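Local atomic coordinates of predicted metal-dependent phosphohydrolase (Magnetospirillum magnetotacticum MS-1, PDB entry 3KH1), a protein that is predicted to be a metal-dependent phosphohydrolase of the HD-domain superfamily, probably with 5'-deoxynucleotidase activity. Residues 9-15 and 110-115; 20-26 and 76-80; 27-31 and 143-147; 62-68 and 132-137; 163-167 and 189-193. All coordinates share one frame; numbering follows the deposited sequence. Where two conformers were deposited one is given.

In the fold
Five contacts tie together a largely helical HD-domain chain that assembles in pairs. Contact 1 closes a long loop around contact 2, their centres about 17 Å apart, and both face the second subunit. Contact 3, whose first segment directly follows that of contact 2 in sequence, has its centre about 16 Å from that of contact 2 and also meets the partner chain. Helix 132-151 is shared by contacts 3 and 4; their centres are about 21 Å apart, so this helix links the segment near the calcium ion to the bundle helix 65-74. Contact 5 follows in series and touches contact 3 through Leu146, which packs on Val167 and Val189. Contacts 1 and 5, about 44 Å apart between centres, mark the far ends of the elongated chain.

Contact 1: residues 9-15 and 110-115; sequences RLAAQMS and LLPPDQ
Arg9 stretches from helix 8-19 across the ring of Pro112 to Asp114. With CG anti to the backbone N (chi1 173°) and an extended chain beyond it, CB directs the methylenes past the proline, and Arg9 CG lies 3.9 Å from Pro112 CG. NE continues the line and pairs with Glu57 of the second subunit. Pro112 CG sits over one face of the guanidinium. At the tip the grip on Asp114 is end-on: Arg9 NH1 reaches Asp114 OD1 at 2.8 Å, nearly straight at 170°, and Arg9 NH2 reaches Asp114 OD2 at 3.1 Å, more bent. One turn on, Gln13 NE2 donates to Gln115 OE1 at 2.8 Å, approaching from above the carbonyl plane of the acceptor. Gln13 OE1 bonds Tyr58 OH and Gln13 NE2 bonds Glu57 OE1, both of the second subunit. Ala12 CB rests 3.4 Å from Leu110 O; that oxygen takes a hydrogen bond from a water, which also donates to Ser15 OG at 3.3 Å. The polar groups of Arg9 and Gln13 are thus shared between Asp114 and Gln115 on one hand and the second subunit on the other, which would tend to fix their orientation.

Contact 2: residues 20-26 and 76-80; sequences IDKLKTI and DIVEI
Lys22, whose CB lies on Ile80, offers a carbonyl oxygen gripped by two donors of a single residue: Thr25 OG1 binds Lys22 O at 2.8 Å, in the carbonyl plane, and Thr25 N binds it as well. The pair helps hold the 3-10 segment 21-25, from which the apolar side chains reach residues 76-80; no hydrogen bond crosses between the two segments. Ile80 CG2 meets Lys22 CB at 3.9 Å, its CG1 lies 3.6 Å from Leu23 N, and its CD1 reaches back to Ile20 CA, so one branched side chain touches the start of the 3-10 segment and the residue just before it. Leu23 answers from the other segment: CG stands anti to the backbone N (chi1 -172°), which carries CD1 to 3.2 Å from Asp76 O. That carbonyl oxygen also accepts from Glu79 N at 2.8 Å, closing the type I turn. Ile20 CG2 and Ile77 CD1 touch at 4.1 Å, and at the far end Ile26 CD1 approaches Glu79 O at 3.4 Å, while its CG2 branch packs on Glu79 CB. Asp76 and Glu79 have the spacing of an HDxxE signature, consistent with a place beside the family's metal pocket, although the bound calcium is about 12 Å from the Asp76 side chain. Leu23 and Ile26 also touch Asp41 of helix 41-54, and Ile80 touches Leu107 of helix 96-108. Trp46 of the second subunit packs on Ile20 and Leu23, placing the contact between these helices and the partner chain.

Contact 3: residues 27-31 and 143-147; sequences LRQTL and LQPLL
Thr30 and Pro145 bring their CA atoms to 6.3 Å where the chain, turning a corner at Gln29, passes beside a helix kinked at the proline, whose N lacks the usual bond to the preceding turn. The interface is small, burying 116 Å², and depends on the proline ring. Arg28 bends at chi3 (49°), and its NH2 comes within 3.7 Å of Pro145 CG, the carbon lying at the guanidinium edge. Thr30 OG1 is 4.0 Å from Pro145 CB. Within residues 27-31, Arg28 NH2 makes a weak bond to Thr30 OG1 at 2.9 Å, bent to 128°, which helps tie the two side chains together beside the ring. The stronger polar partner of Arg28 is Glu39, bound through NE. Gln144 OE1 stays 4.2 Å from Arg28 NH2, with no hydrogen bond between them; its NE2 bonds Glu39 and His47 instead. A bound calcium ion lies about 3 Å from the Thr30 side chain, away from Asp76 of the HD motif, so it need not mark the family's metal site. A cornered segment touching helix 132-151 at Gln144 and Pro145, with Asp41 and His44 of helix 41-54 against Arg28, is consistent with the wall of an HD-domain pocket.

Contact 4: residues 62-68 and 132-137; sequences AVQIGRV and ADARFA
Asp133, near the start of helix 132-151, meets the N-terminal end of helix 65-74, a helix-to-helix junction within the HD-domain bundle. The tight part is apolar and runs from Val63 to Phe136. Val68 fits against Asp133 with one branch and Ala137 with the other: Val68 CG2 is 3.6 Å from Asp133 O, and Val68 CG1 is 4.1 Å from Ala137 CB. In one of two modelled conformers of each, Val63 CG2 touches Ala132 CB, and Ile65 CD1 approaches Phe136 CE2 at 3.7 Å, oblique to the ring. Phe136 keeps CG anti to the backbone N (chi1 -169°), which swings the ring in beneath these aliphatic tips; Ala59 also touches it. The loose rim consists of Ala62, which meets Ala132 through methyl groups 4.3 Å apart, and the exposed side chain of Gln64. Between the packed core and that rim stands the carboxylate of Asp133, held by short bonds. Its OD1 accepts from Gln64 N at 2.8 Å on the syn side, meeting a backbone N-H at the N-cap residue of helix 65-74. Its OD2 presents the anti lone pair to Arg67 NH1 at 2.8 Å, with the N-H...O angle at 151°, in a salt bridge that fixes the side chain across the helix start. The guanidinium has a second anchor, since Arg67 NH2 pairs with Glu125. A water donates a hydrogen bond to Asp133 OD2 at 2.7 Å and accepts one from Gln64 NE2 at the solvent side.

Contact 5: residues 163-167 and 189-193; sequences TRAKV and VDEAV
Arg164 lays one face of its guanidinium over Val189, with Val189 CG1 3.4 Å from Arg164 CZ in one of two modelled conformers of the arginine. The overlap joins two successive helices, 164-177 and 179-195, into a helical hairpin, since only one residue separates them and the two segments run in nearly opposite senses. The chain of Arg164 bends at chi2 (63°), turning the flat group onto the valine and bringing CD to 4.2 Å from Val193 CG2. Beyond the valine, Arg164 NH1 donates to Asp190 OD1 at 2.7 Å, a straight bond (167°) lying in the guanidinium plane; Arg164 NH2 to the same oxygen is longer, 3.3 Å, and weak. The strongest partner of the arginine lies elsewhere: NE pairs with Asp168, one turn further along its own helix, so two aspartates fix the rotation of the group between them. Deeper in, Val167 CG1 passes Val189 CG2 at 3.9 Å, the two side chains pointing in opposite directions; Trp157 and Leu146 also lie against Val167. The backbone of Arg164 further bonds Ala199, near the chain's end. At the N-cap of helix 164-177, Thr163 OG1 accepts from Lys166 N at 3.3 Å.

Contact 1: residues 9-15 and 110-115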
# COMPACT_ATOMS: atom_id res chain seq x y z
N ARG A 9 18.48 16.71 1.81
CA ARG A 9 18.07 15.43 1.22
C ARG A 9 16.86 14.86 1.96
O ARG A 9 15.88 14.46 1.33
CB ARG A 9 19.26 14.46 1.25
CG ARG A 9 18.90 13.04 0.81
CD ARG A 9 20.15 12.17 0.76
NE ARG A 9 19.80 10.82 0.35
CZ ARG A 9 19.62 10.44 -0.92
NH1 ARG A 9 19.81 11.27 -1.93
NH2 ARG A 9 19.25 9.20 -1.20
N LEU A 10 16.93 14.81 3.28
CA LEU A 10 15.85 14.24 4.09
C LEU A 10 14.61 15.14 3.90
O LEU A 10 13.50 14.62 3.84
CB LEU A 10 16.29 14.10 5.55
CG LEU A 10 15.24 13.45 6.46
CD1 LEU A 10 14.75 12.07 5.96
CD2 LEU A 10 15.81 13.38 7.88
N ALA A 11 14.76 16.47 3.87
CA ALA A 11 13.58 17.31 3.68
C ALA A 11 12.90 17.03 2.34
O ALA A 11 11.66 17.03 2.28
CB ALA A 11 13.96 18.77 3.78
N ALA A 12 13.67 16.79 1.30
CA ALA A 12 13.11 16.49 -0.02
C ALA A 12 12.37 15.17 0.04
O ALA A 12 11.21 15.05 -0.41
CB ALA A 12 14.22 16.46 -1.10
N GLN A 13 12.98 14.16 0.67
CA GLN A 13 12.31 12.86 0.86
C GLN A 13 10.99 12.99 1.62
O GLN A 13 9.97 12.44 1.21
CB GLN A 13 13.25 11.87 1.55
CG GLN A 13 14.43 11.54 0.66
CD GLN A 13 15.58 10.86 1.41
OE1 GLN A 13 15.83 11.17 2.58
NE2 GLN A 13 16.26 9.89 0.74
N MSE A 14 10.98 13.78 2.69
CA MSE A 14 9.75 13.95 3.47
C MSE A 14 8.70 14.71 2.69
O MSE A 14 7.51 14.39 2.79
CB MSE A 14 10.01 14.68 4.79
CG MSE A 14 10.90 13.92 5.73
SE MSE A 14 10.29 12.10 6.10
CE MSE A 14 11.48 11.76 7.53
N SER A 15 9.12 15.67 1.85
CA SER A 15 8.17 16.42 1.03
C SER A 15 7.41 15.47 0.07
O SER A 15 6.20 15.61 -0.12
CB SER A 15 8.85 17.55 0.30
OG SER A 15 9.53 17.14 -0.89
N LEU A 110 10.16 15.95 -6.68
CA LEU A 110 10.26 16.33 -5.26
C LEU A 110 11.41 15.59 -4.55
O LEU A 110 11.96 16.07 -3.56
CB LEU A 110 8.94 16.05 -4.53
CG LEU A 110 7.73 16.91 -4.95
CD1 LEU A 110 6.46 16.40 -4.27
CD2 LEU A 110 7.97 18.42 -4.66
N LEU A 111 11.73 14.39 -5.01
CA LEU A 111 12.77 13.58 -4.37
C LEU A 111 14.15 14.16 -4.65
O LEU A 111 14.33 14.93 -5.60
CB LEU A 111 12.70 12.14 -4.89
CG LEU A 111 11.47 11.35 -4.43
CD1 LEU A 111 11.26 10.14 -5.35
CD2 LEU A 111 11.62 10.98 -2.94
N PRO A 112 15.14 13.76 -3.83
CA PRO A 112 16.51 14.08 -4.22
C PRO A 112 16.81 13.53 -5.63
O PRO A 112 16.20 12.55 -6.04
CB PRO A 112 17.38 13.36 -3.19
CG PRO A 112 16.48 12.84 -2.19
CD PRO A 112 15.07 12.92 -2.63
N PRO A 113 17.74 14.16 -6.37
CA PRO A 113 17.96 13.75 -7.76
C PRO A 113 18.19 12.26 -8.02
O PRO A 113 17.69 11.76 -9.03
CB PRO A 113 19.20 14.55 -8.17
CG PRO A 113 19.07 15.79 -7.36
CD PRO A 113 18.48 15.39 -6.04
N ASP A 114 18.95 11.56 -7.17
CA ASP A 114 19.20 10.15 -7.37
C ASP A 114 17.89 9.33 -7.32
O ASP A 114 17.61 8.52 -8.19
CB ASP A 114 20.26 9.60 -6.40
CG ASP A 114 19.83 9.66 -4.93
OD1 ASP A 114 19.16 10.61 -4.53
OD2 ASP A 114 20.17 8.76 -4.16
N GLN A 115 17.06 9.63 -6.35
CA GLN A 115 15.82 8.94 -6.22
C GLN A 115 14.77 9.41 -7.21
O GLN A 115 13.96 8.60 -7.68
CB GLN A 115 15.28 9.07 -4.79
CG GLN A 115 16.03 8.25 -3.75
CD GLN A 115 15.45 8.41 -2.39
OE1 GLN A 115 15.28 9.54 -1.91
NE2 GLN A 115 15.16 7.28 -1.73
O HOH W 1 11.67 18.70 -2.80

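Contact 2: residues 20-26 and 76-80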
# COMPACT_ATOMS: atom_id res chain seq x y z
N ILE A 20 2.40 12.41 -1.40
CA ILE A 20 1.77 11.22 -1.95
C ILE A 20 0.57 10.76 -1.14
O ILE A 20 -0.13 9.85 -1.60
CB ILE A 20 2.80 10.09 -2.26
CG1 ILE A 20 3.42 9.51 -0.99
CG2 ILE A 20 3.86 10.54 -3.27
CD1 ILE A 20 4.34 8.26 -1.23
N ASP A 21 0.28 11.36 0.02
CA ASP A 21 -1.05 11.20 0.62
C ASP A 21 -2.15 11.35 -0.41
O ASP A 21 -3.23 10.73 -0.30
CB ASP A 21 -1.30 12.20 1.78
CG ASP A 21 -2.52 11.80 2.67
OD1 ASP A 21 -2.36 10.86 3.46
OD2 ASP A 21 -3.59 12.50 2.66
N LYS A 22 -1.92 12.25 -1.38
CA LYS A 22 -2.94 12.58 -2.37
C LYS A 22 -3.34 11.41 -3.25
O LYS A 22 -4.41 11.43 -3.86
CB LYS A 22 -2.45 13.73 -3.22
CG LYS A 22 -2.28 15.03 -2.45
CD LYS A 22 -1.72 16.13 -3.39
CE LYS A 22 -1.48 17.46 -2.72
NZ LYS A 22 -0.90 18.45 -3.73
N LEU A 23 -2.54 10.35 -3.30
CA LEU A 23 -2.93 9.18 -4.13
C LEU A 23 -4.21 8.56 -3.61
O LEU A 23 -4.97 7.90 -4.34
CB LEU A 23 -1.78 8.17 -4.18
CG LEU A 23 -2.00 7.00 -5.15
CD1 LEU A 23 -2.09 7.56 -6.58
CD2 LEU A 23 -0.91 6.00 -4.98
N LYS A 24 -4.46 8.74 -2.32
CA LYS A 24 -5.63 8.18 -1.64
C LYS A 24 -6.94 8.74 -2.18
O LYS A 24 -7.97 8.08 -1.99
CB LYS A 24 -5.51 8.43 -0.13
CG LYS A 24 -4.30 7.69 0.50
CD LYS A 24 -3.97 8.18 1.90
CE LYS A 24 -2.65 7.61 2.40
NZ LYS A 24 -2.25 8.18 3.74
N THR A 25 -6.89 9.87 -2.86
CA THR A 25 -8.05 10.56 -3.36
C THR A 25 -8.36 10.24 -4.83
O THR A 25 -9.33 10.73 -5.36
CB THR A 25 -7.87 12.16 -3.24
OG1 THR A 25 -6.89 12.60 -4.17
CG2 THR A 25 -7.45 12.57 -1.92
N ILE A 26 -7.52 9.43 -5.47
CA ILE A 26 -7.69 9.09 -6.91
C ILE A 26 -8.48 7.80 -7.00
O ILE A 26 -8.05 6.73 -6.50
CB ILE A 26 -6.36 8.95 -7.63
CG1 ILE A 26 -5.48 10.20 -7.46
CG2 ILE A 26 -6.58 8.63 -9.14
CD1 ILE A 26 -6.09 11.49 -7.99
N ASP A 76 1.34 3.98 -9.53
CA ASP A 76 0.27 4.92 -9.77
C ASP A 76 0.48 6.31 -9.20
O ASP A 76 -0.40 7.17 -9.31
CB ASP A 76 -1.09 4.37 -9.28
CG ASP A 76 -1.82 3.57 -10.35
OD1 ASP A 76 -1.48 3.71 -11.55
OD2 ASP A 76 -2.77 2.88 -9.94
N ILE A 77 1.65 6.60 -8.68
CA ILE A 77 1.89 7.96 -8.16
C ILE A 77 1.61 9.04 -9.19
O ILE A 77 1.05 10.11 -8.83
CB ILE A 77 3.28 8.06 -7.51
CG1 ILE A 77 3.24 7.32 -6.12
CG2 ILE A 77 3.74 9.54 -7.40
CD1 ILE A 77 4.61 7.11 -5.48
N VAL A 78 1.94 8.79 -10.46
CA VAL A 78 1.62 9.78 -11.47
C VAL A 78 0.15 10.16 -11.56
O VAL A 78 -0.19 11.29 -12.00
CB VAL A 78 2.10 9.36 -12.89
CG1 VAL A 78 3.66 9.38 -12.94
CG2 VAL A 78 1.47 8.01 -13.35
N GLU A 79 -0.75 9.26 -11.14
CA GLU A 79 -2.18 9.55 -11.18
C GLU A 79 -2.63 10.67 -10.24
O GLU A 79 -3.72 11.20 -10.39
CB GLU A 79 -3.02 8.26 -11.00
CG GLU A 79 -2.67 7.19 -12.08
CD GLU A 79 -3.73 6.14 -12.32
OE1 GLU A 79 -4.63 5.98 -11.50
OE2 GLU A 79 -3.63 5.49 -13.40
N ILE A 80 -1.82 11.02 -9.24
CA ILE A 80 -2.10 12.20 -8.41
C ILE A 80 -2.42 13.39 -9.27
O ILE A 80 -3.33 14.15 -8.95
CB ILE A 80 -0.96 12.49 -7.41
CG1 ILE A 80 -0.89 11.42 -6.33
CG2 ILE A 80 -1.07 13.89 -6.82
CD1 ILE A 80 0.40 11.39 -5.58

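Contact 3: residues 27-31 and 143-147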
# COMPACT_ATOMS: atom_id res chain seq x y z
N LEU A 27 -9.65 7.87 -7.60
CA LEU A 27 -10.59 6.73 -7.64
C LEU A 27 -10.58 5.97 -8.97
O LEU A 27 -10.50 6.54 -10.05
CB LEU A 27 -12.01 7.20 -7.36
CG LEU A 27 -12.13 7.91 -5.99
CD1 LEU A 27 -13.49 8.40 -5.68
CD2 LEU A 27 -11.57 7.01 -4.84
N ARG A 28 -10.66 4.66 -8.84
CA ARG A 28 -10.73 3.73 -9.95
C ARG A 28 -12.19 3.36 -10.21
O ARG A 28 -13.09 3.70 -9.44
CB ARG A 28 -9.96 2.47 -9.57
CG ARG A 28 -8.48 2.72 -9.41
CD ARG A 28 -7.72 1.61 -8.74
NE ARG A 28 -8.00 0.32 -9.31
CZ ARG A 28 -7.51 -0.24 -10.39
NH1 ARG A 28 -6.48 0.30 -10.99
NH2 ARG A 28 -7.99 -1.45 -10.77
N GLN A 29 -12.44 2.59 -11.27
CA GLN A 29 -13.79 2.02 -11.50
C GLN A 29 -14.02 0.67 -10.84
O GLN A 29 -15.18 0.26 -10.67
CB GLN A 29 -14.07 1.90 -13.00
CG GLN A 29 -14.19 3.23 -13.65
CD GLN A 29 -15.32 4.04 -13.04
OE1 GLN A 29 -16.49 3.61 -13.09
NE2 GLN A 29 -14.99 5.21 -12.46
N THR A 30 -12.97 -0.02 -10.43
CA THR A 30 -13.05 -1.23 -9.64
C THR A 30 -13.77 -0.94 -8.37
O THR A 30 -13.50 0.03 -7.73
CB THR A 30 -11.61 -1.73 -9.32
OG1 THR A 30 -10.83 -1.85 -10.55
CG2 THR A 30 -11.64 -3.00 -8.50
N LEU A 31 -14.71 -1.80 -8.01
CA LEU A 31 -15.40 -1.71 -6.73
C LEU A 31 -14.72 -2.58 -5.70
O LEU A 31 -14.14 -3.60 -6.02
CB LEU A 31 -16.87 -2.12 -6.84
CG LEU A 31 -17.71 -1.38 -7.89
CD1 LEU A 31 -19.17 -1.91 -7.88
CD2 LEU A 31 -17.67 0.11 -7.66
N LEU A 143 -4.69 -9.00 -12.72
CA LEU A 143 -5.49 -10.07 -12.10
C LEU A 143 -6.47 -9.53 -11.10
O LEU A 143 -7.63 -9.97 -11.01
CB LEU A 143 -4.54 -11.02 -11.40
CG LEU A 143 -5.16 -12.18 -10.60
CD1 LEU A 143 -6.05 -13.09 -11.48
CD2 LEU A 143 -4.08 -13.03 -9.90
N GLN A 144 -6.01 -8.59 -10.28
CA GLN A 144 -6.83 -8.14 -9.17
C GLN A 144 -8.22 -7.59 -9.56
O GLN A 144 -9.22 -7.93 -8.90
CB GLN A 144 -6.04 -7.20 -8.26
CG GLN A 144 -6.76 -6.70 -6.99
CD GLN A 144 -7.44 -5.37 -7.16
OE1 GLN A 144 -7.61 -4.85 -8.28
NE2 GLN A 144 -7.75 -4.74 -6.00
N PRO A 145 -8.33 -6.79 -10.63
CA PRO A 145 -9.66 -6.31 -10.99
C PRO A 145 -10.59 -7.43 -11.43
O PRO A 145 -11.80 -7.31 -11.32
CB PRO A 145 -9.41 -5.28 -12.10
CG PRO A 145 -8.01 -4.97 -11.97
CD PRO A 145 -7.27 -6.06 -11.35
N LEU A 146 -10.03 -8.48 -12.02
CA LEU A 146 -10.83 -9.67 -12.38
C LEU A 146 -11.41 -10.33 -11.14
O LEU A 146 -12.61 -10.68 -11.09
CB LEU A 146 -10.02 -10.66 -13.20
CG LEU A 146 -9.39 -10.13 -14.47
CD1 LEU A 146 -8.58 -11.26 -15.17
CD2 LEU A 146 -10.38 -9.50 -15.42
N LEU A 147 -10.57 -10.47 -10.12
CA LEU A 147 -11.03 -10.96 -8.83
C LEU A 147 -12.18 -10.14 -8.30
O LEU A 147 -13.19 -10.68 -7.82
CB LEU A 147 -9.89 -10.98 -7.81
CG LEU A 147 -8.65 -11.85 -8.10
CD1 LEU A 147 -7.60 -11.70 -7.00
CD2 LEU A 147 -8.99 -13.30 -8.23

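Contact 4: residues 62-68 and 132-137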
# COMPACT_ATOMS: atom_id res chain seq x y z
N ALA A 62 13.87 -15.20 -12.14
CA ALA A 62 14.63 -13.98 -12.28
C ALA A 62 13.92 -12.80 -11.57
O ALA A 62 14.58 -11.75 -11.36
CB ALA A 62 14.91 -13.62 -13.81
N VAL A 63 12.66 -12.94 -11.12
CA VAL A 63 11.99 -11.81 -10.48
C VAL A 63 12.52 -11.53 -9.05
O VAL A 63 12.75 -12.46 -8.27
CB VAL A 63 10.48 -12.00 -10.50
CG1 VAL A 63 9.79 -10.99 -9.62
CG2 VAL A 63 9.96 -11.86 -11.94
N GLN A 64 12.73 -10.23 -8.73
CA GLN A 64 13.07 -9.82 -7.38
C GLN A 64 11.78 -9.31 -6.76
O GLN A 64 11.27 -8.24 -7.11
CB GLN A 64 14.12 -8.72 -7.41
CG GLN A 64 15.49 -9.19 -7.90
CD GLN A 64 16.56 -8.20 -7.53
OE1 GLN A 64 17.06 -8.19 -6.40
NE2 GLN A 64 16.85 -7.27 -8.44
N ILE A 65 11.19 -10.11 -5.88
CA ILE A 65 9.86 -9.84 -5.39
C ILE A 65 9.78 -8.51 -4.60
O ILE A 65 8.79 -7.81 -4.69
CB ILE A 65 9.32 -11.03 -4.56
CG1 ILE A 65 9.07 -12.25 -5.48
CG2 ILE A 65 8.10 -10.64 -3.70
CD1 ILE A 65 7.90 -12.09 -6.45
N GLY A 66 10.79 -8.16 -3.83
CA GLY A 66 10.80 -6.90 -3.12
C GLY A 66 10.80 -5.71 -4.06
O GLY A 66 10.19 -4.67 -3.80
N ARG A 67 11.50 -5.87 -5.19
CA ARG A 67 11.52 -4.86 -6.21
C ARG A 67 10.19 -4.74 -6.93
O ARG A 67 9.73 -3.62 -7.20
CB ARG A 67 12.68 -5.12 -7.16
CG ARG A 67 12.89 -4.04 -8.21
CD ARG A 67 14.25 -4.19 -8.91
NE ARG A 67 14.57 -3.08 -9.79
CZ ARG A 67 14.06 -2.95 -11.00
NH1 ARG A 67 13.20 -3.87 -11.48
NH2 ARG A 67 14.41 -1.91 -11.72
N VAL A 68 9.56 -5.87 -7.21
CA VAL A 68 8.18 -5.87 -7.72
C VAL A 68 7.26 -5.11 -6.76
O VAL A 68 6.44 -4.27 -7.19
CB VAL A 68 7.67 -7.30 -7.97
CG1 VAL A 68 6.15 -7.33 -8.22
CG2 VAL A 68 8.44 -7.91 -9.18
N ALA A 132 11.41 -8.78 -16.48
CA ALA A 132 10.79 -9.83 -15.67
C ALA A 132 9.99 -9.23 -14.53
O ALA A 132 8.85 -9.64 -14.29
CB ALA A 132 11.87 -10.85 -15.13
N ASP A 133 10.58 -8.29 -13.80
CA ASP A 133 9.87 -7.67 -12.70
C ASP A 133 8.59 -6.97 -13.18
O ASP A 133 7.55 -7.05 -12.53
CB ASP A 133 10.77 -6.67 -11.96
CG ASP A 133 11.86 -7.34 -11.10
OD1 ASP A 133 11.85 -8.57 -10.87
OD2 ASP A 133 12.71 -6.53 -10.67
N ALA A 134 8.68 -6.22 -14.28
CA ALA A 134 7.53 -5.48 -14.77
C ALA A 134 6.42 -6.42 -15.24
O ALA A 134 5.25 -6.09 -15.05
CB ALA A 134 7.96 -4.49 -15.90
N ARG A 135 6.77 -7.54 -15.86
CA ARG A 135 5.77 -8.48 -16.30
C ARG A 135 5.01 -9.11 -15.13
O ARG A 135 3.79 -9.28 -15.19
CB ARG A 135 6.32 -9.58 -17.21
CG ARG A 135 6.64 -9.08 -18.61
CD ARG A 135 7.10 -10.18 -19.54
NE ARG A 135 8.53 -10.29 -19.48
CZ ARG A 135 9.22 -11.25 -18.88
NH1 ARG A 135 8.62 -12.23 -18.19
NH2 ARG A 135 10.55 -11.19 -18.95
N PHE A 136 5.73 -9.44 -14.06
CA PHE A 136 5.05 -10.03 -12.90
C PHE A 136 4.19 -8.96 -12.21
O PHE A 136 3.06 -9.20 -11.87
CB PHE A 136 6.04 -10.68 -11.95
CG PHE A 136 5.40 -11.52 -10.91
CD1 PHE A 136 4.68 -12.66 -11.25
CD2 PHE A 136 5.50 -11.19 -9.55
CE1 PHE A 136 4.06 -13.40 -10.28
CE2 PHE A 136 4.89 -11.96 -8.55
CZ PHE A 136 4.19 -13.05 -8.93
N ALA A 137 4.73 -7.74 -12.07
CA ALA A 137 3.96 -6.62 -11.51
C ALA A 137 2.68 -6.38 -12.30
O ALA A 137 1.57 -6.26 -11.74
CB ALA A 137 4.82 -5.35 -11.52
O HOH W 2 15.25 -7.33 -10.86

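Contact 5: residues 163-167 and 189-193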
# COMPACT_ATOMS: atom_id res chain seq x y z
N THR A 163 -17.01 -6.80 -22.48
CA THR A 163 -17.38 -8.10 -23.06
C THR A 163 -16.21 -9.08 -22.86
O THR A 163 -15.10 -8.68 -22.54
CB THR A 163 -17.57 -7.96 -24.57
OG1 THR A 163 -16.37 -7.45 -25.15
CG2 THR A 163 -18.77 -7.05 -24.93
N ARG A 164 -16.46 -10.38 -23.07
CA ARG A 164 -15.39 -11.37 -23.03
C ARG A 164 -14.25 -10.96 -23.96
O ARG A 164 -13.09 -11.10 -23.61
CB ARG A 164 -15.85 -12.75 -23.48
CG ARG A 164 -14.71 -13.81 -23.56
CD ARG A 164 -14.11 -14.03 -22.18
NE ARG A 164 -12.87 -14.80 -22.12
CZ ARG A 164 -12.79 -16.01 -21.62
NH1 ARG A 164 -13.88 -16.62 -21.17
NH2 ARG A 164 -11.63 -16.60 -21.52
N ALA A 165 -14.58 -10.50 -25.17
CA ALA A 165 -13.56 -10.11 -26.13
C ALA A 165 -12.61 -9.04 -25.59
O ALA A 165 -11.40 -9.13 -25.77
CB ALA A 165 -14.18 -9.66 -27.47
N LYS A 166 -13.15 -8.06 -24.87
CA LYS A 166 -12.32 -7.00 -24.27
C LYS A 166 -11.42 -7.54 -23.16
O LYS A 166 -10.24 -7.19 -23.06
CB LYS A 166 -13.17 -5.83 -23.76
CG LYS A 166 -13.88 -5.04 -24.86
CD LYS A 166 -14.64 -3.86 -24.27
CE LYS A 166 -15.62 -3.24 -25.26
NZ LYS A 166 -16.13 -1.90 -24.78
N VAL A 167 -11.97 -8.43 -22.33
CA VAL A 167 -11.17 -9.05 -21.27
C VAL A 167 -10.09 -9.96 -21.85
O VAL A 167 -8.97 -10.00 -21.36
CB VAL A 167 -12.06 -9.80 -20.27
CG1 VAL A 167 -11.20 -10.56 -19.26
CG2 VAL A 167 -13.04 -8.82 -19.60
N VAL A 189 -12.71 -16.07 -15.60
CA VAL A 189 -13.50 -15.35 -16.59
C VAL A 189 -14.50 -16.28 -17.29
O VAL A 189 -15.63 -15.90 -17.52
CB VAL A 189 -12.52 -14.66 -17.59
CG1 VAL A 189 -13.24 -14.11 -18.82
CG2 VAL A 189 -11.74 -13.53 -16.85
N ASP A 190 -14.09 -17.52 -17.58
CA ASP A 190 -15.03 -18.50 -18.11
C ASP A 190 -16.25 -18.63 -17.21
O ASP A 190 -17.38 -18.66 -17.68
CB ASP A 190 -14.40 -19.90 -18.24
CG ASP A 190 -13.39 -20.03 -19.38
OD1 ASP A 190 -13.34 -19.16 -20.28
OD2 ASP A 190 -12.62 -21.04 -19.37
N GLU A 191 -16.00 -18.76 -15.91
CA GLU A 191 -17.09 -18.90 -14.96
C GLU A 191 -17.92 -17.60 -14.91
O GLU A 191 -19.15 -17.65 -14.81
CB GLU A 191 -16.57 -19.28 -13.58
CG GLU A 191 -17.66 -19.40 -12.51
CD GLU A 191 -18.65 -20.55 -12.68
OE1 GLU A 191 -18.38 -21.50 -13.45
OE2 GLU A 191 -19.72 -20.49 -12.03
N ALA A 192 -17.27 -16.43 -14.93
CA ALA A 192 -18.00 -15.16 -14.96
C ALA A 192 -18.98 -15.11 -16.13
O ALA A 192 -20.11 -14.62 -15.99
CB ALA A 192 -16.99 -14.00 -15.06
N VAL A 193 -18.56 -15.61 -17.28
CA VAL A 193 -19.44 -15.58 -18.45
C VAL A 193 -20.63 -16.52 -18.21
O VAL A 193 -21.78 -16.18 -18.48
CB VAL A 193 -18.67 -15.95 -19.77
CG1 VAL A 193 -19.63 -16.18 -20.93
CG2 VAL A 193 -17.66 -14.87 -20.12